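Local structure of freshwater cyanophage protein (6L2W) at the interface of chains A and B. The protein is a phage-encoded protein of novel fold, Gp72, that probably serves a structural role and pairs with a second copy of itself in the crystal. Sequence-based numbering; all coordinates share one arbitrary frame. Chains: chain A/B, freshwater cyanophage protein.

The interface of chains A and B. Residues chain A 9-11, 18, 20; chain B 67, 73, 77, 81.
B:Tyr77, at the end of strand 75-77, lays the phenol end of its ring over a face of the A:His9 imidazole in an aromatic patch of a two-fold symmetric homodimer interface. The protein has a novel fold, and the structure alone does not show that this pairing is the biological one. B:Tyr77 CZ lies 3.7 Å above the A:His9 ring plane, toward its rim, and B:Tyr77 OH sits 3.4 Å from A:His9 CD2. Aromatic carbons pack together here, while the hydroxyl and ring nitrogens lie toward the contact's rim. With CG anti to the carbonyl carbon (chi1 -80°), the CB and CD1 side of B:Tyr77 runs obliquely past the outer rim of A:Phe18, whose CZ comes 3.8 Å from B:Tyr77 CD1. On the same side of the imidazole as the tyrosine, but at the ND1 rim, methyl CE of B:Met81 lies 3.4 Å from A:His9 ND1. The bend at chi2 (-69°) sets B:Met81 SD at the A:Phe11 edge, 3.9 Å from A:Phe11 CD2; that at chi3 (-58°) turns CE toward A:His9. CB of B:Tyr77 meets the A:Phe11 ring in plane, while A:Phe18 CD1 covers one of its faces from within chain A. Phenylalanine suits both places, turning apolar C-H edges to the tyrosine and, from A:Phe11, to the sulfur. Farther along, B:Asn67 O faces the edge of A:Phe18, 3.6 Å from A:Phe18 CD2, where ring C-H groups can meet a carbonyl. A:Ala20, small enough to admit a ring, places CB 4.0 Å from B:Phe73 CZ.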
# COMPACT_ATOMS: atom_id res chain seq x y z
N HIS A 9 4.65 1.32 7.16
CA HIS A 9 5.40 2.17 6.24
C HIS A 9 5.27 3.60 6.75
O HIS A 9 4.19 4.05 7.09
CB HIS A 9 4.94 1.97 4.79
CG HIS A 9 3.50 1.61 4.65
ND1 HIS A 9 2.48 2.40 5.16
CD2 HIS A 9 2.90 0.54 4.08
CE1 HIS A 9 1.32 1.83 4.92
NE2 HIS A 9 1.54 0.68 4.25
N SER A 10 6.39 4.32 6.81
CA SER A 10 6.51 5.46 7.70
C SER A 10 7.76 6.27 7.33
O SER A 10 8.78 5.70 6.94
CB SER A 10 6.56 4.96 9.12
OG SER A 10 6.20 5.99 10.01
N PHE A 11 7.69 7.60 7.45
CA PHE A 11 8.87 8.43 7.23
C PHE A 11 9.39 9.06 8.53
O PHE A 11 10.61 9.20 8.70
CB PHE A 11 8.56 9.49 6.17
CG PHE A 11 8.78 8.99 4.77
CD1 PHE A 11 10.01 9.14 4.16
CD2 PHE A 11 7.77 8.34 4.09
CE1 PHE A 11 10.22 8.68 2.87
CE2 PHE A 11 7.97 7.89 2.79
CZ PHE A 11 9.20 8.05 2.19
N PHE A 18 12.75 6.84 5.54
CA PHE A 18 11.70 5.85 5.30
C PHE A 18 12.03 4.49 5.92
O PHE A 18 13.13 3.97 5.78
CB PHE A 18 11.48 5.68 3.79
CG PHE A 18 10.47 4.63 3.40
CD1 PHE A 18 9.12 4.83 3.62
CD2 PHE A 18 10.88 3.46 2.79
CE1 PHE A 18 8.19 3.86 3.26
CE2 PHE A 18 9.95 2.49 2.42
CZ PHE A 18 8.61 2.70 2.66
N ALA A 20 9.84 0.48 6.55
CA ALA A 20 8.66 -0.30 6.29
C ALA A 20 8.93 -1.75 6.68
O ALA A 20 10.07 -2.15 6.92
CB ALA A 20 8.28 -0.18 4.84
N ASN B 67 13.55 3.66 -1.86
CA ASN B 67 12.91 2.89 -0.80
C ASN B 67 13.95 2.25 0.14
O ASN B 67 13.55 1.68 1.13
CB ASN B 67 11.90 1.86 -1.33
CG ASN B 67 12.48 0.75 -2.18
OD1 ASN B 67 13.67 0.44 -2.13
ND2 ASN B 67 11.61 0.12 -2.95
N PHE B 73 11.99 -5.33 -2.42
CA PHE B 73 10.82 -4.52 -1.99
C PHE B 73 10.47 -3.66 -3.19
O PHE B 73 11.30 -2.88 -3.60
CB PHE B 73 11.14 -3.75 -0.71
CG PHE B 73 9.99 -3.02 -0.08
CD1 PHE B 73 9.05 -3.69 0.68
CD2 PHE B 73 9.86 -1.66 -0.21
CE1 PHE B 73 8.00 -3.01 1.27
CE2 PHE B 73 8.81 -0.98 0.38
CZ PHE B 73 7.88 -1.66 1.12
N TYR B 77 7.14 5.00 -1.57
CA TYR B 77 6.17 5.89 -0.97
C TYR B 77 6.63 7.35 -1.06
O TYR B 77 7.82 7.65 -1.04
CB TYR B 77 5.93 5.46 0.48
CG TYR B 77 4.99 4.29 0.59
CD1 TYR B 77 5.46 2.99 0.57
CD2 TYR B 77 3.63 4.49 0.65
CE1 TYR B 77 4.59 1.91 0.65
CE2 TYR B 77 2.75 3.42 0.75
CZ TYR B 77 3.23 2.13 0.73
OH TYR B 77 2.35 1.09 0.81
N MET B 81 3.12 10.44 2.39
CA MET B 81 2.38 9.16 2.35
C MET B 81 1.09 9.27 1.53
O MET B 81 0.31 8.37 1.63
CB MET B 81 2.11 8.58 3.74
CG MET B 81 3.36 8.19 4.47
SD MET B 81 4.22 6.79 3.79
CE MET B 81 2.95 5.55 3.89